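Local coordinates for protein ornithine carbamoyltransferase (Giardia intestinalis, PDB 3GRF) that probably catalyses reversible carbamoyl transfer between carbamoyl phosphate and ornithine, giving or consuming citrulline, in the arginine degradation pathway, at residues 135-138 / 139-143; 125-128 / 129-132. One frame throughout, in Å; residues are numbered along the deposited sequence.

Contact 1: 135-138 / 139-143; sequences PLQM and VCDFM
Q137 and D141, one helical turn apart, are joined by side chain as well as backbone. The amide nitrogen NE2 of Q137 donates to OD2 of D141 at 2.8 Å, with an N-H...O angle of 151°. The acceptor lies almost in the amide plane, whereas the amide meets OD2 on its syn side and clearly out of the carboxylate plane. A second approach, NE2 of Q137 to OD1 of D141 at 3.4 Å, is weak and secondary, since OD1 is hydrogen-bonded chiefly to the hydroxyl of Y239. The Q137 chain leaves with CG anti to its own nitrogen and then bends at chi2 (62°), which swings the amide over the following turn. Beneath this link, N of D141 reaches O of Q137 at 2.9 Å, the regular i to i+4 bond.

M138 and F142 form the neighbouring i, i+4 pair, their side chains running side by side in the same direction. SD of M138 is 4.2 Å from CE1 of F142 and 67° off the ring normal, an oblique Met-aromatic contact. The bends at chi2 and chi3 of M138 bring its methyl back, CE lying 3.7 Å from OD1 of D141.

The sequence P-L-Q, preceded by histidine, is the H-P-x-Q signature of the carbamoyltransferase superfamily, which in relatives belongs to the carbamoyl phosphate site. Here it opens helix 135-151, where N of V139 bonds to O of P135 at 3.0 Å.

The next shell adds a weak bond from R310 to OE1 of Q137. The carboxylate of E306 lies close to OD2 of D141, a like-charge approach that the amide of Q137 may partly ease. Helix 173-185 packs on M138 and F142, while helix 303-322 covers V139 and C140.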
ATOM      1  N   PRO A 135      11.443  -0.662 -20.336  1.00 23.64           N
ATOM      2  CA  PRO A 135      11.364   0.682 -20.895  1.00 30.31           C
ATOM      3  C   PRO A 135      11.406   1.777 -19.855  1.00 32.80           C
ATOM      4  O   PRO A 135      11.824   2.897 -20.177  1.00 35.63           O
ATOM      5  CB  PRO A 135      10.031   0.686 -21.662  1.00 26.34           C
ATOM      6  CG  PRO A 135       9.205  -0.464 -21.065  1.00 31.44           C
ATOM      7  CD  PRO A 135      10.195  -1.440 -20.508  1.00 25.60           C
ATOM      8  N   LEU A 136      10.962   1.479 -18.628  1.00 31.32           N
ATOM      9  CA  LEU A 136      11.073   2.428 -17.500  1.00 28.29           C
ATOM     10  C   LEU A 136      12.524   2.711 -17.142  1.00 27.84           C
ATOM     11  O   LEU A 136      12.912   3.841 -16.817  1.00 22.70           O
ATOM     12  CB  LEU A 136      10.339   1.884 -16.268  1.00 30.22           C
ATOM     13  CG  LEU A 136       8.808   1.818 -16.322  1.00 31.78           C
ATOM     14  CD1 LEU A 136       8.256   0.992 -15.113  1.00 24.83           C
ATOM     15  CD2 LEU A 136       8.260   3.200 -16.337  1.00 20.98           C
ATOM     16  N   GLN A 137      13.331   1.660 -17.200  1.00 19.44           N
ATOM     17  CA  GLN A 137      14.778   1.756 -17.044  1.00 23.33           C
ATOM     18  C   GLN A 137      15.333   2.511 -18.240  1.00 25.52           C
ATOM     19  O   GLN A 137      16.278   3.268 -18.088  1.00 22.62           O
ATOM     20  CB  GLN A 137      15.400   0.332 -17.018  1.00 28.07           C
ATOM     21  CG  GLN A 137      16.923   0.253 -16.620  1.00 23.79           C
ATOM     22  CD  GLN A 137      17.205   0.753 -15.203  1.00 18.44           C
ATOM     23  OE1 GLN A 137      16.719   0.194 -14.267  1.00 22.51           O
ATOM     24  NE2 GLN A 137      17.935   1.856 -15.067  1.00 25.81           N
ATOM     25  N   MET A 138      14.771   2.303 -19.442  1.00 23.03           N
ATOM     26  CA  MET A 138      15.374   2.925 -20.630  1.00 35.19           C
ATOM     27  C   MET A 138      15.230   4.425 -20.536  1.00 24.41           C
ATOM     28  O   MET A 138      16.208   5.128 -20.699  1.00 28.85           O
ATOM     29  CB  MET A 138      14.818   2.401 -21.978  1.00 27.21           C
ATOM     30  CG  MET A 138      15.150   0.955 -22.266  1.00 25.51           C
ATOM     31  SD  MET A 138      16.912   0.509 -22.189  1.00 26.09           S
ATOM     32  CE  MET A 138      17.096   0.075 -20.481  1.00 21.71           C
ATOM     33  N   VAL A 139      14.046   4.915 -20.213  1.00 30.31           N
ATOM     34  CA  VAL A 139      13.890   6.379 -20.050  1.00 25.52           C
ATOM     35  C   VAL A 139      14.835   6.914 -18.943  1.00 34.46           C
ATOM     36  O   VAL A 139      15.336   8.040 -19.031  1.00 30.78           O
ATOM     37  CB  VAL A 139      12.464   6.784 -19.672  1.00 29.69           C
ATOM     38  CG1 VAL A 139      12.324   8.346 -19.669  1.00 23.64           C
ATOM     39  CG2 VAL A 139      11.479   6.143 -20.608  1.00 27.87           C
ATOM     40  N   CYS A 140      15.092   6.080 -17.928  1.00 31.40           N
ATOM     41  CA  CYS A 140      15.973   6.406 -16.811  1.00 29.65           C
ATOM     42  C   CYS A 140      17.381   6.617 -17.272  1.00 28.29           C
ATOM     43  O   CYS A 140      17.988   7.650 -17.039  1.00 22.57           O
ATOM     44  CB  CYS A 140      15.989   5.248 -15.812  1.00 31.70           C
ATOM     45  SG  CYS A 140      17.037   5.657 -14.390  1.00 26.93           S
ATOM     46  N   ASP A 141      17.912   5.600 -17.931  1.00 26.35           N
ATOM     47  CA  ASP A 141      19.299   5.582 -18.407  1.00 27.64           C
ATOM     48  C   ASP A 141      19.642   6.636 -19.455  1.00 31.73           C
ATOM     49  O   ASP A 141      20.608   7.374 -19.311  1.00 25.39           O
ATOM     50  CB  ASP A 141      19.580   4.195 -18.936  1.00 25.18           C
ATOM     51  CG  ASP A 141      19.491   3.141 -17.845  1.00 30.47           C
ATOM     52  OD1 ASP A 141      19.351   1.928 -18.148  1.00 28.12           O
ATOM     53  OD2 ASP A 141      19.568   3.545 -16.676  1.00 23.48           O
ATOM     54  N   PHE A 142      18.824   6.767 -20.490  1.00 32.04           N
ATOM     55  CA  PHE A 142      19.123   7.809 -21.472  1.00 31.09           C
ATOM     56  C   PHE A 142      18.967   9.216 -20.907  1.00 29.36           C
ATOM     57  O   PHE A 142      19.747  10.110 -21.223  1.00 29.42           O
ATOM     58  CB  PHE A 142      18.338   7.579 -22.754  1.00 24.73           C
ATOM     59  CG  PHE A 142      18.704   6.308 -23.421  1.00 28.96           C
ATOM     60  CD1 PHE A 142      17.840   5.207 -23.373  1.00 22.79           C
ATOM     61  CD2 PHE A 142      19.949   6.169 -24.043  1.00 29.73           C
ATOM     62  CE1 PHE A 142      18.181   4.034 -23.977  1.00 25.81           C
ATOM     63  CE2 PHE A 142      20.298   4.958 -24.679  1.00 25.95           C
ATOM     64  CZ  PHE A 142      19.403   3.902 -24.622  1.00 24.70           C
ATOM     65  N   MET A 143      17.998   9.394 -20.027  1.00 28.55           N
ATOM     66  CA  MET A 143      17.932  10.610 -19.221  1.00 27.63           C
ATOM     67  C   MET A 143      19.214  10.886 -18.408  1.00 31.20           C
ATOM     68  O   MET A 143      19.697  12.024 -18.357  1.00 25.18           O
ATOM     69  CB  MET A 143      16.728  10.556 -18.321  1.00 20.95           C
ATOM     70  CG  MET A 143      16.620  11.765 -17.346  1.00 22.20           C
ATOM     71  SD  MET A 143      15.860  11.285 -15.719  1.00 32.63           S
ATOM     72  CE  MET A 143      16.087  12.837 -14.867  1.00 28.03           C
TER

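Contact 2: 125-128 / 129-132; sequences CINA and LDDF
An Asx turn that begins at D130 and closes at F132, tied back to N127, shapes the loop that leaves the C-terminal end of strand 125-127 in the parallel sheet of the carbamoyl-phosphate-binding domain. Its defining bond runs from N of F132 to OD1 of D130, 3.0 Å long, with the donor well above the carboxylate plane. The Asp side chain adopts chi1 67°, leaving CG between the backbone nitrogen and the carbonyl carbon. The same OD1 also accepts from N of G133, its strongest polar partner.

N127 works with both ends of its amide. OD1 of N127 takes the N-H of L129 at 2.9 Å, the donor standing far out of the carbonyl plane instead of on a lone pair. ND2 of N127 approaches OD1 of D130 at 2.8 Å, but the bond is weak, its N-H...O angle being 130°. The two side chains cross at about a right angle. Beyond the turn, ND2 also donates to O of L11; together with the OD1 bond, this would settle which way round the amide lies.

Between these two polar residues the chain bends sharply at A128, then runs on fairly straight through L129 to D130. The phi of L129, 146°, is unusual for a residue with a side chain.

OD1 of N127 and OD1 of D130 are thus met by backbone N-H groups of the loop, while ND2 of N127 is divided between its weak bond to D130 and the N-terminal segment at L11; the negative charge of D130 is probably offset by the N-H dipoles around it.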
ATOM      1  N   CYS A 125      -0.956   0.093 -20.494  1.00 29.91           N
ATOM      2  CA  CYS A 125      -0.132  -0.840 -19.689  1.00 28.64           C
ATOM      3  C   CYS A 125       1.383  -0.745 -20.053  1.00 28.96           C
ATOM      4  O   CYS A 125       1.791  -0.592 -21.216  1.00 31.64           O
ATOM      5  CB  CYS A 125      -0.610  -2.304 -19.760  1.00 37.26           C
ATOM      6  SG  CYS A 125      -2.348  -2.609 -19.446  1.00 32.31           S
ATOM      7  N   ILE A 126       2.194  -0.789 -19.015  1.00 25.08           N
ATOM      8  CA  ILE A 126       3.608  -0.495 -19.102  1.00 21.13           C
ATOM      9  C   ILE A 126       4.288  -1.716 -18.524  1.00 23.97           C
ATOM     10  O   ILE A 126       3.900  -2.173 -17.480  1.00 24.06           O
ATOM     11  CB  ILE A 126       3.977   0.760 -18.307  1.00 29.53           C
ATOM     12  CG1 ILE A 126       3.355   1.994 -18.973  1.00 31.32           C
ATOM     13  CG2 ILE A 126       5.507   0.913 -18.241  1.00 30.95           C
ATOM     14  CD1 ILE A 126       3.116   3.149 -18.012  1.00 38.90           C
ATOM     15  N   ASN A 127       5.239  -2.273 -19.265  1.00 27.59           N
ATOM     16  CA  ASN A 127       6.034  -3.393 -18.815  1.00 30.58           C
ATOM     17  C   ASN A 127       7.096  -2.847 -17.837  1.00 24.25           C
ATOM     18  O   ASN A 127       7.955  -2.047 -18.213  1.00 31.49           O
ATOM     19  CB  ASN A 127       6.649  -4.064 -20.057  1.00 25.12           C
ATOM     20  CG  ASN A 127       7.780  -5.001 -19.728  1.00 28.32           C
ATOM     21  OD1 ASN A 127       7.813  -5.599 -18.671  1.00 32.93           O
ATOM     22  ND2 ASN A 127       8.690  -5.172 -20.666  1.00 29.39           N
ATOM     23  N   ALA A 128       7.008  -3.278 -16.579  1.00 28.73           N
ATOM     24  CA  ALA A 128       7.912  -2.822 -15.513  1.00 28.04           C
ATOM     25  C   ALA A 128       9.075  -3.806 -15.365  1.00 30.84           C
ATOM     26  O   ALA A 128       9.863  -3.723 -14.434  1.00 34.29           O
ATOM     27  CB  ALA A 128       7.131  -2.682 -14.187  1.00 26.60           C
ATOM     28  N   LEU A 129       9.123  -4.784 -16.273  1.00 33.20           N
ATOM     29  CA  LEU A 129      10.298  -5.609 -16.548  1.00 34.54           C
ATOM     30  C   LEU A 129       9.767  -6.984 -16.915  1.00 38.55           C
ATOM     31  O   LEU A 129       8.943  -7.539 -16.198  1.00 36.31           O
ATOM     32  CB  LEU A 129      11.271  -5.719 -15.359  1.00 32.20           C
ATOM     33  CG  LEU A 129      12.477  -6.690 -15.478  1.00 31.47           C
ATOM     34  CD1 LEU A 129      13.321  -6.454 -16.727  1.00 32.36           C
ATOM     35  CD2 LEU A 129      13.368  -6.594 -14.256  1.00 34.47           C
ATOM     36  N   ASP A 130      10.214  -7.523 -18.048  1.00 38.48           N
ATOM     37  CA  ASP A 130       9.930  -8.917 -18.399  1.00 40.91           C
ATOM     38  C   ASP A 130      11.124  -9.434 -19.157  1.00 43.24           C
ATOM     39  O   ASP A 130      12.135  -8.743 -19.211  1.00 46.85           O
ATOM     40  CB  ASP A 130       8.604  -9.055 -19.179  1.00 35.82           C
ATOM     41  CG  ASP A 130       8.632  -8.422 -20.583  1.00 41.42           C
ATOM     42  OD1 ASP A 130       9.607  -7.748 -20.989  1.00 30.24           O
ATOM     43  OD2 ASP A 130       7.633  -8.625 -21.293  1.00 38.41           O
ATOM     44  N   ASP A 131      11.012 -10.615 -19.768  1.00 46.92           N
ATOM     45  CA  ASP A 131      12.136 -11.225 -20.500  1.00 39.04           C
ATOM     46  C   ASP A 131      12.436 -10.619 -21.872  1.00 34.65           C
ATOM     47  O   ASP A 131      13.278 -11.138 -22.601  1.00 34.81           O
ATOM     48  CB  ASP A 131      11.997 -12.748 -20.583  1.00 48.90           C
ATOM     49  CG  ASP A 131      10.731 -13.207 -21.291  1.00 53.53           C
ATOM     50  OD1 ASP A 131      10.574 -14.449 -21.361  1.00 40.97           O
ATOM     51  OD2 ASP A 131       9.918 -12.361 -21.759  1.00 38.01           O
ATOM     52  N   PHE A 132      11.769  -9.515 -22.211  1.00 31.86           N
ATOM     53  CA  PHE A 132      11.917  -8.906 -23.548  1.00 35.95           C
ATOM     54  C   PHE A 132      12.253  -7.396 -23.528  1.00 28.09           C
ATOM     55  O   PHE A 132      12.850  -6.888 -24.481  1.00 30.61           O
ATOM     56  CB  PHE A 132      10.662  -9.175 -24.388  1.00 38.16           C
ATOM     57  CG  PHE A 132      10.871  -9.067 -25.879  1.00 37.48           C
ATOM     58  CD1 PHE A 132      11.857  -9.803 -26.514  1.00 45.34           C
ATOM     59  CD2 PHE A 132      10.032  -8.253 -26.657  1.00 54.35           C
ATOM     60  CE1 PHE A 132      12.044  -9.708 -27.893  1.00 51.30           C
ATOM     61  CE2 PHE A 132      10.196  -8.153 -28.039  1.00 41.41           C
ATOM     62  CZ  PHE A 132      11.206  -8.899 -28.655  1.00 45.45           C
TER

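In the fold
From the N terminus, the chain first builds the sheet holding strand 125-127 at one edge. Contact 2 closes the short turn leaving that strand, and contact 1 follows it in series at the start of helix 135-151, so the two neither nest nor cross; their centres are about 13 Å apart. They touch directly: CD of P135 lies 3.3 Å from O of N127, and CG of L136 lies 3.9 Å from CG2 of I126. The helix thus begins against the strand that precedes it. From the helix the chain continues to strand 164-167 of the second sheet, and the bond of D141 to Y239, on strand 237-240, ties the helix to that sheet.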